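Local coordinates for protein 2-hydroxyisobutyryl-CoA synthetase (Aquincola tertiaricarbonis, PDB 6HDY) that is a CoA synthetase of the ANL clan of AMP-binding enzymes, with a large N-terminal part and a smaller C-terminal domain, at residues W156-I160 with M285-E291; A225-A229 with I264-Y268; R416-S420 with S459-T463. The contacts are given in a common frame with arbitrary orientation. Residues are numbered along the deposited sequence.

Contact 1: residues W156-I160 with M285-E291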
loop_
_atom_site.group_PDB
_atom_site.type_symbol
_atom_site.label_atom_id
_atom_site.label_comp_id
_atom_site.label_asym_id
_atom_site.label_seq_id
_atom_site.Cartn_x
_atom_site.Cartn_y
_atom_site.Cartn_z
ATOM N N TRP A 156 -12.193 -10.918 14.977
ATOM C CA TRP A 156 -12.212 -11.807 16.134
ATOM C C TRP A 156 -13.400 -12.779 15.938
ATOM O O TRP A 156 -13.257 -13.980 16.188
ATOM C CB TRP A 156 -12.348 -10.999 17.440
ATOM C CG TRP A 156 -12.458 -11.857 18.666
ATOM C CD1 TRP A 156 -13.541 -12.572 19.071
ATOM C CD2 TRP A 156 -11.439 -12.089 19.642
ATOM N NE1 TRP A 156 -13.243 -13.287 20.201
ATOM C CE2 TRP A 156 -11.965 -12.998 20.589
ATOM C CE3 TRP A 156 -10.122 -11.626 19.805
ATOM C CZ2 TRP A 156 -11.236 -13.430 21.701
ATOM C CZ3 TRP A 156 -9.393 -12.067 20.900
ATOM C CH2 TRP A 156 -9.947 -12.969 21.828
ATOM N N GLY A 157 -14.514 -12.258 15.419
ATOM C CA GLY A 157 -15.706 -13.045 15.098
ATOM C C GLY A 157 -15.472 -14.141 14.069
ATOM O O GLY A 157 -16.224 -15.127 14.022
ATOM N N MET A 158 -14.427 -13.970 13.229
ATOM C CA MET A 158 -14.011 -14.928 12.207
ATOM C C MET A 158 -12.996 -15.935 12.778
ATOM O O MET A 158 -12.495 -16.804 12.049
ATOM C CB MET A 158 -13.423 -14.209 10.996
ATOM C CG MET A 158 -14.346 -13.177 10.382
ATOM S SD MET A 158 -13.541 -12.341 8.988
ATOM C CE MET A 158 -14.982 -11.483 8.228
ATOM N N GLY A 159 -12.726 -15.826 14.081
ATOM C CA GLY A 159 -11.765 -16.681 14.767
ATOM C C GLY A 159 -10.317 -16.248 14.629
ATOM O O GLY A 159 -9.418 -17.019 14.982
ATOM N N ILE A 160 -10.068 -15.020 14.088
ATOM C CA ILE A 160 -8.727 -14.439 13.948
ATOM C C ILE A 160 -8.319 -13.909 15.331
ATOM O O ILE A 160 -9.140 -13.327 16.045
ATOM C CB ILE A 160 -8.597 -13.366 12.800
ATOM C CG1 ILE A 160 -9.315 -13.818 11.495
ATOM C CG2 ILE A 160 -7.119 -13.036 12.517
ATOM C CD1 ILE A 160 -9.492 -12.706 10.424
ATOM N N MET A 285 -16.703 -3.744 7.002
ATOM C CA MET A 285 -16.943 -5.092 7.519
ATOM C C MET A 285 -18.259 -5.128 8.343
ATOM O O MET A 285 -18.558 -6.151 8.934
ATOM C CB MET A 285 -15.728 -5.600 8.348
ATOM C CG MET A 285 -14.499 -5.885 7.506
ATOM S SD MET A 285 -13.055 -6.520 8.410
ATOM C CE MET A 285 -13.604 -8.123 8.789
ATOM N N ASN A 286 -19.069 -4.036 8.337
ATOM C CA ASN A 286 -20.378 -3.952 9.032
ATOM C C ASN A 286 -21.366 -5.065 8.571
ATOM O O ASN A 286 -22.388 -5.327 9.203
ATOM C CB ASN A 286 -20.983 -2.543 8.869
ATOM C CG ASN A 286 -21.464 -2.264 7.465
ATOM O OD1 ASN A 286 -20.682 -2.068 6.558
ATOM N ND2 ASN A 286 -22.759 -2.293 7.233
ATOM N N VAL A 287 -21.057 -5.682 7.440
ATOM C CA VAL A 287 -21.737 -6.869 6.917
ATOM C C VAL A 287 -20.616 -7.904 6.790
ATOM O O VAL A 287 -19.604 -7.630 6.120
ATOM C CB VAL A 287 -22.607 -6.694 5.637
ATOM C CG1 VAL A 287 -23.851 -5.861 5.925
ATOM C CG2 VAL A 287 -21.809 -6.115 4.471
ATOM N N ALA A 288 -20.710 -8.989 7.579
ATOM C CA ALA A 288 -19.665 -10.019 7.638
ATOM C C ALA A 288 -20.121 -11.307 8.269
ATOM O O ALA A 288 -20.781 -11.295 9.312
ATOM C CB ALA A 288 -18.433 -9.500 8.401
ATOM N N GLY A 289 -19.657 -12.408 7.697
ATOM C CA GLY A 289 -19.891 -13.740 8.247
ATOM C C GLY A 289 -19.021 -13.991 9.471
ATOM O O GLY A 289 -18.032 -13.275 9.714
ATOM N N THR A 290 -19.423 -14.971 10.297
ATOM C CA THR A 290 -18.665 -15.302 11.517
ATOM C C THR A 290 -18.158 -16.753 11.429
ATOM O O THR A 290 -18.534 -17.462 10.510
ATOM C CB THR A 290 -19.473 -14.979 12.781
ATOM O OG1 THR A 290 -20.516 -15.935 12.911
ATOM C CG2 THR A 290 -20.057 -13.576 12.781
ATOM N N GLU A 291 -17.275 -17.182 12.341
ATOM C CA GLU A 291 -16.750 -18.549 12.323
ATOM C C GLU A 291 -17.854 -19.631 12.296
ATOM O O GLU A 291 -17.716 -20.596 11.544
ATOM C CB GLU A 291 -15.753 -18.802 13.457
ATOM C CG GLU A 291 -15.032 -20.137 13.311
ATOM C CD GLU A 291 -13.978 -20.440 14.353
ATOM O OE1 GLU A 291 -13.804 -19.628 15.289
ATOM O OE2 GLU A 291 -13.310 -21.489 14.218
#

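Contact 2: residues A225-A229 with I264-Y268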
loop_
_atom_site.group_PDB
_atom_site.type_symbol
_atom_site.label_atom_id
_atom_site.label_comp_id
_atom_site.label_asym_id
_atom_site.label_seq_id
_atom_site.Cartn_x
_atom_site.Cartn_y
_atom_site.Cartn_z
ATOM N N ALA A 225 -7.735 -14.619 -4.718
ATOM C CA ALA A 225 -7.484 -15.927 -4.114
ATOM C C ALA A 225 -7.431 -17.056 -5.207
ATOM O O ALA A 225 -6.509 -17.867 -5.203
ATOM C CB ALA A 225 -8.562 -16.224 -3.098
ATOM N N ILE A 226 -8.363 -17.041 -6.175
ATOM C CA ILE A 226 -8.376 -18.007 -7.271
ATOM C C ILE A 226 -7.108 -17.854 -8.117
ATOM O O ILE A 226 -6.437 -18.860 -8.377
ATOM C CB ILE A 226 -9.696 -17.976 -8.121
ATOM C CG1 ILE A 226 -10.864 -18.617 -7.341
ATOM C CG2 ILE A 226 -9.532 -18.716 -9.477
ATOM C CD1 ILE A 226 -12.132 -17.861 -7.451
ATOM N N HIS A 227 -6.770 -16.605 -8.520
ATOM C CA HIS A 227 -5.594 -16.336 -9.352
ATOM C C HIS A 227 -4.293 -16.768 -8.680
ATOM O O HIS A 227 -3.424 -17.359 -9.331
ATOM C CB HIS A 227 -5.549 -14.874 -9.811
ATOM C CG HIS A 227 -4.280 -14.490 -10.521
ATOM N ND1 HIS A 227 -3.778 -15.246 -11.570
ATOM C CD2 HIS A 227 -3.456 -13.432 -10.311
ATOM C CE1 HIS A 227 -2.679 -14.626 -11.967
ATOM N NE2 HIS A 227 -2.434 -13.538 -11.235
ATOM N N LEU A 228 -4.188 -16.510 -7.370
ATOM C CA LEU A 228 -3.039 -16.862 -6.547
ATOM C C LEU A 228 -2.788 -18.384 -6.471
ATOM O O LEU A 228 -1.623 -18.789 -6.450
ATOM C CB LEU A 228 -3.187 -16.219 -5.150
ATOM C CG LEU A 228 -1.917 -15.955 -4.364
ATOM C CD1 LEU A 228 -0.974 -15.029 -5.124
ATOM C CD2 LEU A 228 -2.254 -15.386 -3.007
ATOM N N ALA A 229 -3.859 -19.224 -6.494
ATOM C CA ALA A 229 -3.714 -20.699 -6.480
ATOM C C ALA A 229 -3.102 -21.207 -7.801
ATOM O O ALA A 229 -2.299 -22.148 -7.793
ATOM C CB ALA A 229 -5.053 -21.372 -6.220
ATOM N N ILE A 264 -12.379 -22.149 -3.578
ATOM C CA ILE A 264 -11.367 -21.461 -2.764
ATOM C C ILE A 264 -11.041 -22.279 -1.498
ATOM O O ILE A 264 -9.867 -22.553 -1.252
ATOM C CB ILE A 264 -11.705 -19.973 -2.470
ATOM C CG1 ILE A 264 -12.003 -19.199 -3.784
ATOM C CG2 ILE A 264 -10.550 -19.303 -1.695
ATOM C CD1 ILE A 264 -12.680 -17.854 -3.614
ATOM N N GLU A 265 -12.061 -22.695 -0.727
ATOM C CA GLU A 265 -11.863 -23.522 0.476
ATOM C C GLU A 265 -11.102 -24.829 0.160
ATOM O O GLU A 265 -10.243 -25.232 0.938
ATOM C CB GLU A 265 -13.206 -23.862 1.149
ATOM C CG GLU A 265 -13.864 -22.660 1.801
ATOM C CD GLU A 265 -14.983 -22.921 2.788
ATOM O OE1 GLU A 265 -15.513 -24.052 2.814
ATOM O OE2 GLU A 265 -15.319 -21.989 3.555
ATOM N N GLU A 266 -11.377 -25.450 -0.995
ATOM C CA GLU A 266 -10.696 -26.696 -1.392
ATOM C C GLU A 266 -9.227 -26.439 -1.751
ATOM O O GLU A 266 -8.355 -27.198 -1.318
ATOM C CB GLU A 266 -11.460 -27.429 -2.531
ATOM C CG GLU A 266 -10.623 -28.370 -3.395
ATOM C CD GLU A 266 -10.045 -29.606 -2.724
ATOM O OE1 GLU A 266 -10.829 -30.425 -2.190
ATOM O OE2 GLU A 266 -8.807 -29.788 -2.794
ATOM N N ALA A 267 -8.969 -25.396 -2.555
ATOM C CA ALA A 267 -7.632 -25.030 -3.019
ATOM C C ALA A 267 -6.675 -24.703 -1.874
ATOM O O ALA A 267 -5.495 -25.015 -1.973
ATOM C CB ALA A 267 -7.716 -23.846 -3.982
ATOM N N TYR A 268 -7.186 -24.086 -0.795
ATOM C CA TYR A 268 -6.388 -23.671 0.361
ATOM C C TYR A 268 -6.534 -24.546 1.606
ATOM O O TYR A 268 -5.709 -24.439 2.511
ATOM C CB TYR A 268 -6.696 -22.206 0.713
ATOM C CG TYR A 268 -6.209 -21.219 -0.324
ATOM C CD1 TYR A 268 -4.892 -20.768 -0.321
ATOM C CD2 TYR A 268 -7.076 -20.706 -1.288
ATOM C CE1 TYR A 268 -4.444 -19.838 -1.261
ATOM C CE2 TYR A 268 -6.643 -19.763 -2.222
ATOM C CZ TYR A 268 -5.325 -19.341 -2.212
ATOM O OH TYR A 268 -4.894 -18.433 -3.148
#

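Contact 3: residues R416-S420 with S459-T463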
loop_
_atom_site.group_PDB
_atom_site.type_symbol
_atom_site.label_atom_id
_atom_site.label_comp_id
_atom_site.label_asym_id
_atom_site.label_seq_id
_atom_site.Cartn_x
_atom_site.Cartn_y
_atom_site.Cartn_z
ATOM N N ARG A 416 -17.830 -16.547 -23.562
ATOM C CA ARG A 416 -16.482 -16.938 -23.977
ATOM C C ARG A 416 -15.990 -17.678 -22.744
ATOM O O ARG A 416 -15.817 -17.057 -21.694
ATOM C CB ARG A 416 -15.570 -15.732 -24.303
ATOM C CG ARG A 416 -16.047 -14.859 -25.487
ATOM C CD ARG A 416 -14.921 -13.964 -25.991
ATOM N NE ARG A 416 -14.149 -14.656 -27.025
ATOM C CZ ARG A 416 -12.905 -14.363 -27.400
ATOM N NH1 ARG A 416 -12.241 -13.370 -26.815
ATOM N NH2 ARG A 416 -12.308 -15.073 -28.352
ATOM N N VAL A 417 -15.891 -19.020 -22.827
ATOM C CA VAL A 417 -15.540 -19.847 -21.672
ATOM C C VAL A 417 -14.220 -20.612 -21.859
ATOM O O VAL A 417 -13.976 -21.218 -22.908
ATOM C CB VAL A 417 -16.718 -20.799 -21.296
ATOM C CG1 VAL A 417 -16.374 -21.690 -20.108
ATOM C CG2 VAL A 417 -18.004 -20.020 -21.021
ATOM N N GLU A 418 -13.382 -20.582 -20.825
ATOM C CA GLU A 418 -12.144 -21.339 -20.810
ATOM C C GLU A 418 -12.419 -22.778 -20.347
ATOM O O GLU A 418 -13.040 -22.963 -19.297
ATOM C CB GLU A 418 -11.129 -20.715 -19.829
ATOM C CG GLU A 418 -10.002 -19.938 -20.480
ATOM C CD GLU A 418 -8.970 -19.400 -19.512
ATOM O OE1 GLU A 418 -8.574 -20.146 -18.586
ATOM O OE2 GLU A 418 -8.494 -18.261 -19.727
ATOM N N PRO A 419 -11.945 -23.808 -21.086
ATOM C CA PRO A 419 -11.991 -25.184 -20.545
ATOM C C PRO A 419 -10.725 -25.393 -19.678
ATOM O O PRO A 419 -9.779 -24.600 -19.764
ATOM C CB PRO A 419 -11.880 -26.040 -21.800
ATOM C CG PRO A 419 -10.990 -25.213 -22.714
ATOM C CD PRO A 419 -11.207 -23.756 -22.371
ATOM N N SER A 420 -10.665 -26.476 -18.892
ATOM C CA SER A 420 -9.459 -26.781 -18.116
ATOM C C SER A 420 -8.367 -27.348 -19.048
ATOM O O SER A 420 -8.678 -27.834 -20.151
ATOM C CB SER A 420 -9.764 -27.775 -17.000
ATOM O OG SER A 420 -10.208 -29.016 -17.519
ATOM N N SER A 459 -5.936 -18.000 -21.299
ATOM C CA SER A 459 -5.870 -16.889 -22.244
ATOM C C SER A 459 -6.543 -15.625 -21.665
ATOM O O SER A 459 -6.091 -14.514 -21.946
ATOM C CB SER A 459 -6.512 -17.269 -23.574
ATOM O OG SER A 459 -7.880 -17.609 -23.428
ATOM N N ILE A 460 -7.647 -15.798 -20.902
ATOM C CA ILE A 460 -8.388 -14.687 -20.293
ATOM C C ILE A 460 -7.568 -14.099 -19.123
ATOM O O ILE A 460 -7.083 -14.847 -18.267
ATOM C CB ILE A 460 -9.850 -15.067 -19.876
ATOM C CG1 ILE A 460 -10.705 -15.521 -21.091
ATOM C CG2 ILE A 460 -10.541 -13.898 -19.121
ATOM C CD1 ILE A 460 -12.097 -16.238 -20.740
ATOM N N ALA A 461 -7.405 -12.759 -19.108
ATOM C CA ALA A 461 -6.677 -12.066 -18.050
ATOM C C ALA A 461 -7.320 -12.297 -16.680
ATOM O O ALA A 461 -8.543 -12.168 -16.512
ATOM C CB ALA A 461 -6.608 -10.572 -18.347
ATOM N N ARG A 462 -6.479 -12.709 -15.723
ATOM C CA ARG A 462 -6.846 -12.882 -14.317
ATOM C C ARG A 462 -6.602 -11.496 -13.651
ATOM O O ARG A 462 -6.017 -10.602 -14.285
ATOM C CB ARG A 462 -5.969 -13.971 -13.634
ATOM C CG ARG A 462 -5.879 -15.365 -14.317
ATOM C CD ARG A 462 -7.203 -15.926 -14.770
ATOM N NE ARG A 462 -7.242 -17.386 -14.847
ATOM C CZ ARG A 462 -7.452 -18.088 -15.961
ATOM N NH1 ARG A 462 -7.581 -17.471 -17.133
ATOM N NH2 ARG A 462 -7.525 -19.410 -15.915
ATOM N N THR A 463 -7.052 -11.313 -12.396
ATOM C CA THR A 463 -6.877 -10.060 -11.639
ATOM C C THR A 463 -6.623 -10.296 -10.145
ATOM O O THR A 463 -7.107 -11.287 -9.582
ATOM C CB THR A 463 -8.066 -9.064 -11.854
ATOM O OG1 THR A 463 -7.794 -7.839 -11.146
ATOM C CG2 THR A 463 -9.419 -9.625 -11.393
#

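Contact 1: residues W156-I160 with M285-E291
Trp156 lies in the last turn of helix 141-157 and does not reach the other segment. Its O accepts a hydrogen bond from Gly159 N at 2.9 Å, part of the Schellman motif that ends the helix. Gly157 makes the one hydrogen bond between the segments: Glu291 N donates to Gly157 O at 2.9 Å, with an N-H...O angle of 166°. Met158 starts away, by its CA-to-CB bond, but its extended chain carries the methyl back. Met158 CE packs on Met285 CE at 3.7 Å and on Ala288 CB at 4.0 Å. The side chain of Met285 is about 7 Å from bound (3S)-3-hydroxybutanoic acid. Gly159 has a positive phi of 82°, which favours glycine. A CB here would also clash with Glu291 OE1, which lies 3.6 Å from Gly159 CA. Ile160 turns to Phe248 and Cys246 of strand 246-249. The contact joins the helix end to the chain around strand 287-288: it satisfies a helix-end carbonyl with a backbone amide and buries two methionine methyl groups further along.

Contact 2: residues A225-A229 with I264-Y268
Two helices of the N-terminal part pack side by side here. The axes of segments 225-229 and 264-268 come within 10.2 Å and cross at 35°, running in roughly the same direction. Tyr268 is the main side chain of the contact. Its CA-to-CB bond points sideways, but chi1 in the m well (-68°) and chi2 of -84° bring the ring across to the other helix. There Tyr268 OH donates a hydrogen bond to Ala225 O at 2.7 Å, and this oxygen lies near the ring plane, at the edge. Ala225 O also accepts the helical bond from Ala229 N at 3.2 Å, so one carbonyl serves both the turn and the tyrosine. Leu228 CB sits 3.4 Å from Tyr268 OH. The rest is apolar. Ile264, with chi1 m and chi2 t, sets its CG2 3.9 Å from Ala225 CB and its CG1 3.8 Å from Ile226 CG1. Ile226 also has chi1 m, but its chi2 of 137° falls between wells. Small residues meet further along: Ala229 CB lies 4.3 Å from Ala267 CB. Both helices belong to the alternating beta-alpha layout of the parallel sheet: helix 222-234 follows strand 217-220, and helix 258-268 comes between strands 246-249 and 271-274. Phe249 of strand 246-249 touches both Ala225 and Ile264, Leu247 of that strand meets Tyr268, and helix 202-213 packs on Leu228.

Contact 3: residues R416-S420 with S459-T463
Glu418 reaches out from its strand over the backbone of Ser459 and Ile460 and meets the guanidinium of Arg462. This contact belongs to the C-terminal domain of the ANL fold. Strand 413-419 is an inner strand of the domain's mixed sheet, and segment 459-463 lies in the loop before strand 470-471. Glu418 and Arg462 form a two-pronged salt bridge. Arg462 NH2 donates to Glu418 OE1 at 3.0 Å, and Arg462 NH1 donates to Glu418 OE2 at 2.9 Å. The same Glu418 OE2 also accepts a hydrogen bond from Ile460 N at 2.9 Å, so one carboxylate holds both backbone and side chain of the loop. Ile460 points toward the strand, and its CD1 lies 3.9 Å from Arg416 O. The charged end of Arg416 pairs with Glu453 instead. Arg462 has a second acidic partner, Glu230 of helix 222-234, which ties this loop to the N-terminal part. The loop is also braced from within: Arg462 NH1 donates to Ile460 O at 2.9 Å.

Contacts 1 and 2 are buried and lie in the N-terminal part, where contact 2 is nested within the chain loop closed by contact 1. Both pack near strand 246-249 but share no helix. Their centres are 20 Å apart. Each combines apolar packing with a single hydrogen bond to a backbone carbonyl, given by a backbone amide in contact 1 and by a tyrosine hydroxyl in contact 2. Contact 3 is at the surface, in the C-terminal domain, and is dominated by a salt bridge, with one backbone amide bonded to the same carboxylate. It meets contact 2 across the two parts of the protein, where His227 ND1 lies 3.3 Å from Arg462 CB.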